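Local atomic coordinates of polyhedrin (Operophtera brumata cypovirus 19, PDB entry 5A99), a protein that packs into the crystalline lattice of polyhedra, the occlusion bodies that embed cypovirus particles and probably protect them outside the insect host. Residues A35-Y40 against I185-Q190; L46-A51 against A220-E225; S110-V115 against Y238-K243; P154-I159 against W168-K173. One frame throughout, in Å; residues are numbered along the deposited sequence.

Contact 1 of 4, residues A35-Y40 against I185-Q190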
loop_
_atom_site.group_PDB
_atom_site.type_symbol
_atom_site.label_atom_id
_atom_site.label_comp_id
_atom_site.label_asym_id
_atom_site.label_seq_id
_atom_site.Cartn_x
_atom_site.Cartn_y
_atom_site.Cartn_z
ATOM N N ALA A 35 -5.857 13.035 8.129
ATOM C CA ALA A 35 -6.779 12.083 8.714
ATOM C C ALA A 35 -6.044 11.308 9.812
ATOM O O ALA A 35 -5.075 10.595 9.541
ATOM C CB ALA A 35 -7.311 11.141 7.649
ATOM N N HIS A 36 -6.509 11.468 11.046
ATOM C CA HIS A 36 -5.922 10.779 12.189
ATOM C C HIS A 36 -6.853 9.700 12.690
ATOM O O HIS A 36 -8.031 9.950 12.939
ATOM C CB HIS A 36 -5.666 11.746 13.337
ATOM C CG HIS A 36 -4.401 12.534 13.204
ATOM N ND1 HIS A 36 -4.368 13.787 12.638
ATOM C CD2 HIS A 36 -3.131 12.259 13.589
ATOM C CE1 HIS A 36 -3.129 14.249 12.666
ATOM N NE2 HIS A 36 -2.357 13.335 13.228
ATOM N N LEU A 37 -6.316 8.499 12.853
ATOM C CA LEU A 37 -7.037 7.459 13.544
ATOM C C LEU A 37 -6.330 7.269 14.879
ATOM O O LEU A 37 -5.173 6.842 14.932
ATOM C CB LEU A 37 -7.059 6.173 12.718
ATOM C CG LEU A 37 -7.755 4.974 13.367
ATOM C CD1 LEU A 37 -9.156 5.323 13.842
ATOM C CD2 LEU A 37 -7.788 3.791 12.386
ATOM N N VAL A 38 -7.017 7.644 15.949
ATOM C CA VAL A 38 -6.440 7.594 17.282
ATOM C C VAL A 38 -7.071 6.436 18.026
ATOM O O VAL A 38 -8.289 6.370 18.170
ATOM C CB VAL A 38 -6.703 8.884 18.059
ATOM C CG1 VAL A 38 -6.011 8.841 19.452
ATOM C CG2 VAL A 38 -6.251 10.071 17.253
ATOM N N LEU A 39 -6.236 5.528 18.497
ATOM C CA LEU A 39 -6.729 4.341 19.189
ATOM C C LEU A 39 -6.358 4.388 20.660
ATOM O O LEU A 39 -5.182 4.489 21.015
ATOM C CB LEU A 39 -6.156 3.087 18.532
ATOM C CG LEU A 39 -6.454 3.041 17.031
ATOM C CD1 LEU A 39 -5.653 1.978 16.314
ATOM C CD2 LEU A 39 -7.944 2.822 16.824
ATOM N N TYR A 40 -7.371 4.334 21.512
ATOM C CA TYR A 40 -7.156 4.350 22.944
ATOM C C TYR A 40 -7.114 2.926 23.445
ATOM O O TYR A 40 -8.089 2.181 23.350
ATOM C CB TYR A 40 -8.247 5.165 23.627
ATOM C CG TYR A 40 -8.358 6.549 23.034
ATOM C CD1 TYR A 40 -7.544 7.589 23.477
ATOM C CD2 TYR A 40 -9.247 6.806 22.000
ATOM C CE1 TYR A 40 -7.636 8.853 22.919
ATOM C CE2 TYR A 40 -9.347 8.059 21.441
ATOM C CZ TYR A 40 -8.539 9.077 21.900
ATOM O OH TYR A 40 -8.636 10.323 21.337
ATOM N N ILE A 185 -10.673 -1.289 10.024
ATOM C CA ILE A 185 -11.075 0.094 9.816
ATOM C C ILE A 185 -10.689 0.640 8.449
ATOM O O ILE A 185 -9.528 0.561 8.037
ATOM C CB ILE A 185 -10.518 0.997 10.919
ATOM C CG1 ILE A 185 -11.199 0.682 12.258
ATOM C CG2 ILE A 185 -10.745 2.455 10.590
ATOM C CD1 ILE A 185 -10.504 1.307 13.434
ATOM N N SER A 186 -11.693 1.177 7.754
ATOM C CA SER A 186 -11.528 1.832 6.457
ATOM C C SER A 186 -12.022 3.291 6.528
ATOM O O SER A 186 -13.037 3.577 7.162
ATOM C CB SER A 186 -12.304 1.076 5.370
ATOM O OG SER A 186 -11.981 -0.304 5.399
ATOM N N PHE A 187 -11.298 4.213 5.895
ATOM C CA PHE A 187 -11.792 5.579 5.757
ATOM C C PHE A 187 -11.262 6.279 4.502
ATOM O O PHE A 187 -10.338 5.807 3.835
ATOM C CB PHE A 187 -11.526 6.401 7.028
ATOM C CG PHE A 187 -10.076 6.544 7.374
ATOM C CD1 PHE A 187 -9.270 7.434 6.688
ATOM C CD2 PHE A 187 -9.523 5.805 8.403
ATOM C CE1 PHE A 187 -7.930 7.578 7.008
ATOM C CE2 PHE A 187 -8.190 5.947 8.737
ATOM C CZ PHE A 187 -7.389 6.831 8.032
ATOM N N ALA A 188 -11.911 7.379 4.163
ATOM C CA ALA A 188 -11.533 8.167 3.007
ATOM C C ALA A 188 -11.972 9.592 3.216
ATOM O O ALA A 188 -12.944 9.870 3.923
ATOM C CB ALA A 188 -12.161 7.626 1.760
ATOM N N VAL A 189 -11.235 10.492 2.586
ATOM C CA VAL A 189 -11.591 11.890 2.561
ATOM C C VAL A 189 -10.758 12.579 1.481
ATOM O O VAL A 189 -9.589 12.248 1.296
ATOM C CB VAL A 189 -11.370 12.553 3.939
ATOM C CG1 VAL A 189 -9.958 12.327 4.445
ATOM C CG2 VAL A 189 -11.689 14.037 3.874
ATOM N N GLN A 190 -11.371 13.524 0.767
ATOM C CA GLN A 190 -10.660 14.319 -0.230
ATOM C C GLN A 190 -10.762 15.787 0.153
ATOM O O GLN A 190 -11.625 16.176 0.963
ATOM C CB GLN A 190 -11.252 14.099 -1.637
ATOM C CG GLN A 190 -12.664 14.605 -1.791
ATOM C CD GLN A 190 -13.173 14.573 -3.231
ATOM O OE1 GLN A 190 -12.481 14.125 -4.153
ATOM N NE2 GLN A 190 -14.396 15.065 -3.428
#
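Ala35 and Leu37 face Ile185, Phe187 and Val189 across the interface between the two antiparallel sheets of the chain, an apolar sandwich interior rather than a strand pairing. The two strand segments run roughly antiparallel (157°) with their axes 9.1 Å apart, and no hydrogen bond joins them; the contact is made by side chains. Phe187 carries the middle. Its CG lies between its own backbone N and carbonyl carbon (chi1 61°), the crowded position, and from there the ring extends to the facing strand. Its two CE atoms meet different residues: CE1 of Phe187 is 3.7 Å from Ala35 CB, while CE2 of Phe187 is 4.1 Å from Leu37 CB, both approaching the ring obliquely. Leu37, with CG anti to the backbone N (chi1 178°), reaches tip to tip toward Ile185. The CD2 methyl of Leu37 sits 3.7 Å from Ile185 CG2 and 3.8 Å from Ile185 CD1, held in the fork of the two isoleucine branches. At the other end Val189 closes the row more loosely, its CG1 lying 4.3 Å from Ala35 CB. All five residues are buried. Leu66 packs on both Leu37 and Ile185, and Phe187 is enclosed further by Ile57, Phe126 and the ring of Phe113. Strand 33-40 lies between strands 46-53 and 110-116 in the larger sheet, with His36 turned the other way toward helix 225-236; strand 184-190 is the middle strand of the smaller sheet, and its outward Ser186 bonds to Asp214 of the second subunit.

Contact 2 of 4, residues L46-A51 against A220-E225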
loop_
_atom_site.group_PDB
_atom_site.type_symbol
_atom_site.label_atom_id
_atom_site.label_comp_id
_atom_site.label_asym_id
_atom_site.label_seq_id
_atom_site.Cartn_x
_atom_site.Cartn_y
_atom_site.Cartn_z
ATOM N N LEU A 46 -2.022 5.657 23.894
ATOM C CA LEU A 46 -2.603 5.931 22.587
ATOM C C LEU A 46 -1.717 5.405 21.481
ATOM O O LEU A 46 -0.490 5.558 21.515
ATOM C CB LEU A 46 -2.777 7.437 22.353
ATOM C CG LEU A 46 -4.011 8.138 22.908
ATOM C CD1 LEU A 46 -4.004 8.088 24.442
ATOM C CD2 LEU A 46 -4.058 9.574 22.406
ATOM N N GLN A 47 -2.358 4.812 20.484
ATOM C CA GLN A 47 -1.715 4.582 19.209
ATOM C C GLN A 47 -2.337 5.538 18.185
ATOM O O GLN A 47 -3.547 5.531 17.964
ATOM C CB GLN A 47 -1.877 3.134 18.758
ATOM C CG GLN A 47 -1.227 2.869 17.418
ATOM C CD GLN A 47 -1.104 1.397 17.096
ATOM O OE1 GLN A 47 -0.047 0.936 16.671
ATOM N NE2 GLN A 47 -2.187 0.655 17.283
ATOM N N ILE A 48 -1.488 6.365 17.584
ATOM C CA ILE A 48 -1.902 7.352 16.598
ATOM C C ILE A 48 -1.460 6.918 15.213
ATOM O O ILE A 48 -0.305 6.569 14.989
ATOM C CB ILE A 48 -1.310 8.753 16.924
ATOM C CG1 ILE A 48 -1.705 9.170 18.339
ATOM C CG2 ILE A 48 -1.771 9.802 15.909
ATOM C CD1 ILE A 48 -1.255 10.572 18.733
ATOM N N ILE A 49 -2.409 6.911 14.290
ATOM C CA ILE A 49 -2.119 6.653 12.885
ATOM C C ILE A 49 -2.531 7.909 12.133
ATOM O O ILE A 49 -3.691 8.315 12.193
ATOM C CB ILE A 49 -2.898 5.434 12.366
ATOM C CG1 ILE A 49 -2.481 4.171 13.127
ATOM C CG2 ILE A 49 -2.652 5.214 10.883
ATOM C CD1 ILE A 49 -3.298 2.970 12.783
ATOM N N ARG A 50 -1.572 8.552 11.474
ATOM C CA ARG A 50 -1.874 9.703 10.640
ATOM C C ARG A 50 -1.661 9.400 9.173
ATOM O O ARG A 50 -0.573 8.985 8.747
ATOM C CB ARG A 50 -1.032 10.921 10.995
ATOM C CG ARG A 50 -1.409 12.147 10.163
ATOM C CD ARG A 50 -0.575 13.364 10.498
ATOM N NE ARG A 50 0.738 13.376 9.853
ATOM C CZ ARG A 50 1.894 13.540 10.496
ATOM N NH1 ARG A 50 1.907 13.660 11.819
ATOM N NH2 ARG A 50 3.043 13.582 9.811
ATOM N N ALA A 51 -2.710 9.651 8.408
ATOM C CA ALA A 51 -2.630 9.646 6.955
ATOM C C ALA A 51 -2.684 11.091 6.485
ATOM O O ALA A 51 -3.349 11.934 7.098
ATOM C CB ALA A 51 -3.771 8.875 6.377
ATOM N N ALA A 220 2.455 6.272 15.749
ATOM C CA ALA A 220 3.053 6.788 16.985
ATOM C C ALA A 220 2.397 6.158 18.200
ATOM O O ALA A 220 1.208 5.859 18.181
ATOM C CB ALA A 220 2.926 8.303 17.063
ATOM N N HIS A 221 3.184 5.989 19.259
ATOM C CA HIS A 221 2.718 5.418 20.516
ATOM C C HIS A 221 3.024 6.391 21.659
ATOM O O HIS A 221 4.179 6.780 21.868
ATOM C CB HIS A 221 3.402 4.063 20.737
ATOM C CG HIS A 221 2.869 3.286 21.903
ATOM N ND1 HIS A 221 1.685 3.594 22.532
ATOM C CD2 HIS A 221 3.365 2.200 22.543
ATOM C CE1 HIS A 221 1.479 2.740 23.521
ATOM N NE2 HIS A 221 2.482 1.884 23.546
ATOM N N TYR A 222 1.982 6.802 22.378
ATOM C CA TYR A 222 2.126 7.761 23.480
ATOM C C TYR A 222 1.642 7.175 24.809
ATOM O O TYR A 222 0.637 6.451 24.862
ATOM C CB TYR A 222 1.397 9.082 23.168
ATOM C CG TYR A 222 2.188 9.964 22.230
ATOM C CD1 TYR A 222 3.256 10.730 22.702
ATOM C CD2 TYR A 222 1.911 9.993 20.866
ATOM C CE1 TYR A 222 4.012 11.518 21.846
ATOM C CE2 TYR A 222 2.669 10.787 19.994
ATOM C CZ TYR A 222 3.714 11.545 20.496
ATOM O OH TYR A 222 4.470 12.340 19.656
ATOM N N ASP A 223 2.382 7.497 25.870
ATOM C CA ASP A 223 2.105 7.030 27.236
ATOM C C ASP A 223 0.610 7.110 27.596
ATOM O O ASP A 223 0.012 6.130 28.071
ATOM C CB ASP A 223 2.916 7.867 28.237
ATOM C CG ASP A 223 4.415 7.628 28.143
ATOM O OD1 ASP A 223 4.872 6.934 27.210
ATOM O OD2 ASP A 223 5.143 8.152 29.018
ATOM N N ASP A 224 0.033 8.294 27.402
ATOM C CA ASP A 224 -1.410 8.505 27.520
ATOM C C ASP A 224 -1.790 9.758 26.749
ATOM O O ASP A 224 -0.954 10.347 26.066
ATOM C CB ASP A 224 -1.877 8.590 28.979
ATOM C CG ASP A 224 -1.449 9.886 29.682
ATOM O OD1 ASP A 224 -0.985 10.848 29.026
ATOM O OD2 ASP A 224 -1.597 9.939 30.924
ATOM N N GLU A 225 -3.052 10.154 26.847
ATOM C CA GLU A 225 -3.565 11.255 26.044
ATOM C C GLU A 225 -2.846 12.583 26.286
ATOM O O GLU A 225 -2.532 13.300 25.342
ATOM C CB GLU A 225 -5.051 11.435 26.315
ATOM C CG GLU A 225 -5.675 12.532 25.481
ATOM C CD GLU A 225 -7.176 12.567 25.629
ATOM O OE1 GLU A 225 -7.632 12.836 26.761
ATOM O OE2 GLU A 225 -7.885 12.308 24.630
#
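Leu46 and Tyr222 form a hydrogen-bonded antiparallel pair in which each N-H meets the other's carbonyl O: Leu46 N to Tyr222 O and Tyr222 N to Leu46 O, both 2.9 Å. Leu46 O is gripped twice. Besides Tyr222 N, it accepts a bond from His221 ND1 at 3.1 Å; this donor stands above the carbonyl plane, 51° out of it, whereas the oxygen lies near the plane of the imidazole. Through these bonds and the Ile48-Ala220 pair (Ile48 N to Ala220 O 2.8 Å), strand 218-222 is sewn onto strand 46-53 as a strand of the larger antiparallel sheet, outermost within this chain. The Leu46 CD1 methyl packs just as closely, lying against the start of helix 225-236, 3.3 Å from Glu225 N. Sparser is the touch between Ile48 and Tyr222 on the same face of the sheet as Leu46: their side chains cross obliquely, Ile48 CD1 being 3.9 Å from Tyr222 CD2, and the Tyr222 hydroxyl bonds beyond to Ser93 of the third subunit. After Tyr222 the chain leaves the sheet: Asp223 is exposed, Asp224 partly so, and Asp224 is the N-cap of helix 225-236, its OD1 bonded to Thr227 N.

Contact 3 of 4, residues S110-V115 against Y238-K243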
loop_
_atom_site.group_PDB
_atom_site.type_symbol
_atom_site.label_atom_id
_atom_site.label_comp_id
_atom_site.label_asym_id
_atom_site.label_seq_id
_atom_site.Cartn_x
_atom_site.Cartn_y
_atom_site.Cartn_z
ATOM N N SER A 110 -11.360 2.084 22.233
ATOM C CA SER A 110 -12.178 3.062 21.550
ATOM C C SER A 110 -11.289 3.836 20.601
ATOM O O SER A 110 -10.068 3.614 20.547
ATOM C CB SER A 110 -12.844 4.010 22.550
ATOM O OG SER A 110 -11.868 4.848 23.152
ATOM N N PHE A 111 -11.903 4.738 19.850
ATOM C CA PHE A 111 -11.182 5.486 18.832
ATOM C C PHE A 111 -11.650 6.943 18.755
ATOM O O PHE A 111 -12.755 7.291 19.197
ATOM C CB PHE A 111 -11.400 4.823 17.461
ATOM C CG PHE A 111 -12.781 5.042 16.905
ATOM C CD1 PHE A 111 -13.079 6.195 16.195
ATOM C CD2 PHE A 111 -13.794 4.114 17.118
ATOM C CE1 PHE A 111 -14.357 6.416 15.704
ATOM C CE2 PHE A 111 -15.080 4.333 16.614
ATOM C CZ PHE A 111 -15.348 5.484 15.903
ATOM N N GLN A 112 -10.798 7.790 18.189
ATOM C CA GLN A 112 -11.211 9.109 17.725
ATOM C C GLN A 112 -10.672 9.303 16.306
ATOM O O GLN A 112 -9.478 9.101 16.042
ATOM C CB GLN A 112 -10.727 10.229 18.662
ATOM C CG GLN A 112 -10.927 11.632 18.075
ATOM C CD GLN A 112 -10.728 12.773 19.075
ATOM O OE1 GLN A 112 -11.106 13.916 18.806
ATOM N NE2 GLN A 112 -10.102 12.480 20.203
ATOM N N PHE A 113 -11.564 9.655 15.389
ATOM C CA PHE A 113 -11.184 9.891 14.000
ATOM C C PHE A 113 -11.301 11.385 13.733
ATOM O O PHE A 113 -12.346 11.984 13.992
ATOM C CB PHE A 113 -12.089 9.072 13.074
ATOM C CG PHE A 113 -11.808 9.261 11.610
ATOM C CD1 PHE A 113 -10.592 8.872 11.064
ATOM C CD2 PHE A 113 -12.765 9.812 10.771
ATOM C CE1 PHE A 113 -10.339 9.026 9.705
ATOM C CE2 PHE A 113 -12.515 9.968 9.413
ATOM C CZ PHE A 113 -11.295 9.577 8.886
ATOM N N ILE A 114 -10.209 11.984 13.258
ATOM C CA ILE A 114 -10.149 13.420 13.011
ATOM C C ILE A 114 -9.639 13.729 11.616
ATOM O O ILE A 114 -8.573 13.259 11.203
ATOM C CB ILE A 114 -9.237 14.154 14.031
ATOM C CG1 ILE A 114 -9.639 13.798 15.462
ATOM C CG2 ILE A 114 -9.317 15.671 13.833
ATOM C CD1 ILE A 114 -8.541 14.010 16.457
ATOM N N VAL A 115 -10.420 14.525 10.893
ATOM C CA VAL A 115 -10.019 15.037 9.595
ATOM C C VAL A 115 -9.805 16.537 9.744
ATOM O O VAL A 115 -10.549 17.215 10.442
ATOM C CB VAL A 115 -11.071 14.745 8.507
ATOM C CG1 VAL A 115 -11.194 13.238 8.296
ATOM C CG2 VAL A 115 -12.415 15.359 8.873
ATOM N N TYR A 238 -1.980 19.970 15.020
ATOM C CA TYR A 238 -3.083 19.069 14.724
ATOM C C TYR A 238 -4.177 19.276 15.767
ATOM O O TYR A 238 -3.973 19.018 16.958
ATOM C CB TYR A 238 -2.607 17.621 14.761
ATOM C CG TYR A 238 -1.744 17.249 13.590
ATOM C CD1 TYR A 238 -2.141 17.557 12.301
ATOM C CD2 TYR A 238 -0.521 16.613 13.775
ATOM C CE1 TYR A 238 -1.369 17.224 11.226
ATOM C CE2 TYR A 238 0.275 16.277 12.698
ATOM C CZ TYR A 238 -0.158 16.583 11.426
ATOM O OH TYR A 238 0.618 16.257 10.349
ATOM N N LEU A 239 -5.323 19.770 15.320
ATOM C CA LEU A 239 -6.450 20.031 16.208
ATOM C C LEU A 239 -6.936 18.715 16.817
ATOM O O LEU A 239 -6.931 17.680 16.159
ATOM C CB LEU A 239 -7.567 20.761 15.448
ATOM C CG LEU A 239 -7.151 22.118 14.870
ATOM C CD1 LEU A 239 -8.305 22.804 14.149
ATOM C CD2 LEU A 239 -6.601 23.024 15.967
ATOM N N TYR A 240 -7.319 18.756 18.088
ATOM C CA TYR A 240 -7.589 17.538 18.839
ATOM C C TYR A 240 -8.530 17.793 20.009
ATOM O O TYR A 240 -8.516 18.866 20.629
ATOM C CB TYR A 240 -6.267 16.927 19.352
ATOM C CG TYR A 240 -6.439 15.652 20.143
ATOM C CD1 TYR A 240 -6.680 14.450 19.506
ATOM C CD2 TYR A 240 -6.348 15.653 21.529
ATOM C CE1 TYR A 240 -6.849 13.283 20.218
ATOM C CE2 TYR A 240 -6.505 14.489 22.254
ATOM C CZ TYR A 240 -6.761 13.305 21.589
ATOM O OH TYR A 240 -6.914 12.137 22.284
ATOM N N ARG A 241 -9.337 16.785 20.309
ATOM C CA ARG A 241 -10.321 16.855 21.376
ATOM C C ARG A 241 -9.985 15.802 22.435
ATOM O O ARG A 241 -9.915 14.612 22.127
ATOM C CB ARG A 241 -11.702 16.589 20.783
ATOM C CG ARG A 241 -12.850 17.275 21.466
ATOM C CD ARG A 241 -14.143 17.070 20.659
ATOM N NE ARG A 241 -14.425 18.206 19.781
ATOM C CZ ARG A 241 -14.641 19.426 20.247
ATOM N NH1 ARG A 241 -14.607 19.631 21.555
ATOM N NH2 ARG A 241 -14.893 20.428 19.428
ATOM N N THR A 242 -9.787 16.245 23.677
ATOM C CA THR A 242 -9.425 15.353 24.785
ATOM C C THR A 242 -10.621 14.592 25.376
ATOM O O THR A 242 -11.773 14.840 25.020
ATOM C CB THR A 242 -8.725 16.133 25.927
ATOM O OG1 THR A 242 -9.672 16.975 26.583
ATOM C CG2 THR A 242 -7.551 16.966 25.394
ATOM N N LYS A 243 -10.337 13.651 26.274
ATOM C CA LYS A 243 -11.385 12.859 26.923
ATOM C C LYS A 243 -12.388 13.754 27.639
ATOM O O LYS A 243 -13.592 13.478 27.646
ATOM C CB LYS A 243 -10.786 11.879 27.932
ATOM C CG LYS A 243 -11.845 11.051 28.649
ATOM C CD LYS A 243 -11.308 10.362 29.902
ATOM C CE LYS A 243 -12.447 9.691 30.670
ATOM N NZ LYS A 243 -11.961 8.834 31.800
#
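Gln112 supplies the one hydrogen bond of this contact, reaching from strand 110-116 to the irregular segment 238-243 that follows helix 225-236. Its side chain is extended, with CG anti to the backbone N (chi1 170°), and its NE2 donates to Arg241 O at 2.9 Å. The bond is nearly straight (170° at the hydrogen) and lies in both the carbonyl plane and the amide plane. Each amide atom has a further polar partner: NE2 bonds to Tyr40 OH, and OE1 to Ser169 OG.

Van der Waals contacts accompany this bond. The amide plane is inclined 31° to the Tyr240 ring, with Gln112 NE2 3.4 Å from Tyr240 CE1. On the other branch Gln112 OE1 comes within 3.4 Å of Arg241 CB, while the guanidinium of Arg241 leads away to Pro158 O. Ile114 CG2 rests 3.9 Å from Leu239 O. Apolar packing comes from the other branch of Ile114, which crosses Tyr240 at about a right angle and brings its CD1 to 3.6 Å from Tyr240 CD1.

Tyr240 stacks on Trp233 of helix 225-236, and its OH bonds to Glu225 and Tyr40. The C-terminal segment is thus tied to the helix-covered face of the larger sheet by a buried glutamine whose bond to the carbonyl O of Arg241, which can only accept, identifies NE2: a directional tie set among apolar neighbours.

Contact 4 of 4, residues P154-I159 against W168-K173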
loop_
_atom_site.group_PDB
_atom_site.type_symbol
_atom_site.label_atom_id
_atom_site.label_comp_id
_atom_site.label_asym_id
_atom_site.label_seq_id
_atom_site.Cartn_x
_atom_site.Cartn_y
_atom_site.Cartn_z
ATOM N N PRO A 154 -21.836 14.767 9.239
ATOM C CA PRO A 154 -22.708 15.551 10.126
ATOM C C PRO A 154 -22.674 15.066 11.575
ATOM O O PRO A 154 -22.984 15.827 12.487
ATOM C CB PRO A 154 -24.095 15.363 9.505
ATOM C CG PRO A 154 -24.038 14.024 8.854
ATOM C CD PRO A 154 -22.605 13.882 8.348
ATOM N N LEU A 155 -22.269 13.819 11.781
ATOM C CA LEU A 155 -22.164 13.266 13.123
ATOM C C LEU A 155 -20.914 13.765 13.830
ATOM O O LEU A 155 -20.729 13.531 15.027
ATOM C CB LEU A 155 -22.102 11.749 13.076
ATOM C CG LEU A 155 -23.224 11.023 12.344
ATOM C CD1 LEU A 155 -23.067 9.532 12.604
ATOM C CD2 LEU A 155 -24.620 11.543 12.773
ATOM N N MET A 156 -20.035 14.413 13.081
ATOM C CA MET A 156 -18.771 14.850 13.650
ATOM C C MET A 156 -18.949 16.174 14.377
ATOM O O MET A 156 -19.922 16.905 14.154
ATOM C CB MET A 156 -17.692 14.978 12.573
ATOM C CG MET A 156 -17.544 13.741 11.708
ATOM S SD MET A 156 -16.283 13.900 10.448
ATOM C CE MET A 156 -14.868 13.291 11.345
ATOM N N ARG A 157 -18.005 16.455 15.265
ATOM C CA ARG A 157 -17.993 17.692 16.020
ATOM C C ARG A 157 -16.754 18.469 15.632
ATOM O O ARG A 157 -15.624 18.006 15.819
ATOM C CB ARG A 157 -18.019 17.436 17.526
ATOM C CG ARG A 157 -19.368 16.946 18.037
ATOM C CD ARG A 157 -19.347 16.725 19.542
ATOM N NE ARG A 157 -19.071 17.954 20.288
ATOM C CZ ARG A 157 -18.181 18.053 21.276
ATOM N NH1 ARG A 157 -17.461 17.001 21.632
ATOM N NH2 ARG A 157 -18.008 19.203 21.917
ATOM N N PRO A 158 -16.967 19.656 15.072
ATOM C CA PRO A 158 -15.879 20.490 14.575
ATOM C C PRO A 158 -15.000 20.999 15.700
ATOM O O PRO A 158 -15.437 21.094 16.850
ATOM C CB PRO A 158 -16.607 21.663 13.915
ATOM C CG PRO A 158 -18.003 21.221 13.739
ATOM C CD PRO A 158 -18.276 20.285 14.861
ATOM N N ILE A 159 -13.762 21.319 15.351
ATOM C CA ILE A 159 -12.833 21.961 16.269
ATOM C C ILE A 159 -12.385 23.269 15.622
ATOM O O ILE A 159 -12.042 23.300 14.433
ATOM C CB ILE A 159 -11.601 21.089 16.552
ATOM C CG1 ILE A 159 -12.015 19.728 17.115
ATOM C CG2 ILE A 159 -10.648 21.805 17.521
ATOM C CD1 ILE A 159 -10.863 18.737 17.210
ATOM N N TRP A 168 -12.536 18.178 12.188
ATOM C CA TRP A 168 -13.761 17.516 12.585
ATOM C C TRP A 168 -13.481 16.161 13.246
ATOM O O TRP A 168 -12.659 15.356 12.762
ATOM C CB TRP A 168 -14.666 17.352 11.365
ATOM C CG TRP A 168 -15.110 18.654 10.792
ATOM C CD1 TRP A 168 -16.312 19.268 11.001
ATOM C CD2 TRP A 168 -14.364 19.524 9.924
ATOM N NE1 TRP A 168 -16.362 20.455 10.316
ATOM C CE2 TRP A 168 -15.182 20.638 9.647
ATOM C CE3 TRP A 168 -13.089 19.469 9.360
ATOM C CZ2 TRP A 168 -14.768 21.686 8.826
ATOM C CZ3 TRP A 168 -12.675 20.512 8.553
ATOM C CH2 TRP A 168 -13.513 21.607 8.293
ATOM N N SER A 169 -14.188 15.907 14.343
ATOM C CA SER A 169 -13.915 14.747 15.176
ATOM C C SER A 169 -15.106 13.812 15.365
ATOM O O SER A 169 -16.234 14.247 15.615
ATOM C CB SER A 169 -13.420 15.222 16.541
ATOM O OG SER A 169 -13.467 14.181 17.487
ATOM N N TYR A 170 -14.814 12.522 15.279
ATOM C CA TYR A 170 -15.786 11.460 15.474
ATOM C C TYR A 170 -15.178 10.434 16.428
ATOM O O TYR A 170 -14.002 10.075 16.294
ATOM C CB TYR A 170 -16.098 10.812 14.126
ATOM C CG TYR A 170 -17.260 9.859 14.102
ATOM C CD1 TYR A 170 -18.555 10.302 14.332
ATOM C CD2 TYR A 170 -17.076 8.516 13.809
ATOM C CE1 TYR A 170 -19.635 9.421 14.289
ATOM C CE2 TYR A 170 -18.133 7.638 13.770
ATOM C CZ TYR A 170 -19.411 8.089 14.018
ATOM O OH TYR A 170 -20.467 7.207 13.970
ATOM N N VAL A 171 -15.970 9.971 17.394
ATOM C CA VAL A 171 -15.486 9.000 18.358
ATOM C C VAL A 171 -16.468 7.857 18.584
ATOM O O VAL A 171 -17.674 7.977 18.337
ATOM C CB VAL A 171 -15.143 9.659 19.729
ATOM C CG1 VAL A 171 -14.267 10.889 19.533
ATOM C CG2 VAL A 171 -16.402 10.042 20.496
ATOM N N GLY A 172 -15.946 6.743 19.077
ATOM C CA GLY A 172 -16.783 5.599 19.375
ATOM C C GLY A 172 -16.030 4.530 20.136
ATOM O O GLY A 172 -14.801 4.565 20.211
ATOM N N LYS A 173 -16.781 3.580 20.695
ATOM C CA LYS A 173 -16.220 2.469 21.452
ATOM C C LYS A 173 -16.259 1.162 20.663
ATOM O O LYS A 173 -17.252 0.844 19.988
ATOM C CB LYS A 173 -16.997 2.281 22.761
ATOM C CG LYS A 173 -16.832 3.410 23.780
ATOM C CD LYS A 173 -17.526 3.049 25.099
ATOM C CE LYS A 173 -17.444 4.158 26.127
ATOM N NZ LYS A 173 -18.241 3.828 27.356
#
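Trp168, Met156 and Tyr170 bury the most surface here, with Met156 running between the other two. The Met156 chain is extended to SD and then bent (chi3 90°), which carries CE back to the neighbouring strand, 3.3 Å from Trp168 O. Sulfur and methyl divide their contacts: Met156 SD lies 3.9 Å from Trp168 CB, and Met156 CE lies 3.9 Å from Tyr170 CB, the thioether chain crossing both aromatic side chains at about a right angle. Trp168 is met further out by Pro158, whose CG approaches the indole obliquely at 3.8 Å from Trp168 CD1. These strands, 157-161 and 164-173, make a beta hairpin on the border of the larger sheet. Arg157 and Ser169 are the hydrogen-bonded pair between the two segments, Arg157 N to Ser169 O and Ser169 N to Arg157 O both at 2.9 Å, although Ser169 N sits well above the carbonyl plane of Arg157. Pro158 occupies the adjoining non-hydrogen-bonded pair with Trp168, where the missing N-H costs the ladder no bond. At the more exposed end Leu155 and Tyr170 lie side by side, pointing the same way, with Leu155 CB 3.6 Å from Tyr170 CE1. Arg157 turns outward to a salt bridge with Asp245.

Overall arrangement
All four contacts involve the larger antiparallel sheet. Contact 1, its centre about 3 Å from the centre of the chain, is wholly apolar and joins the two sheets face to face. Contact 3 lies on the other face of the larger sheet, where polar and apolar groups mix. Contacts 2 and 4 add the two strands outermost within this chain by backbone bonding, about 18 Å apart between centres, and contact 4 is the more exposed. Contact 3 meets both of these through polar side chains, whereas contacts 1 and 4 do not touch, their nearest atoms being about 6 Å apart. Other subunits of the assembly approach contacts 1 to 3.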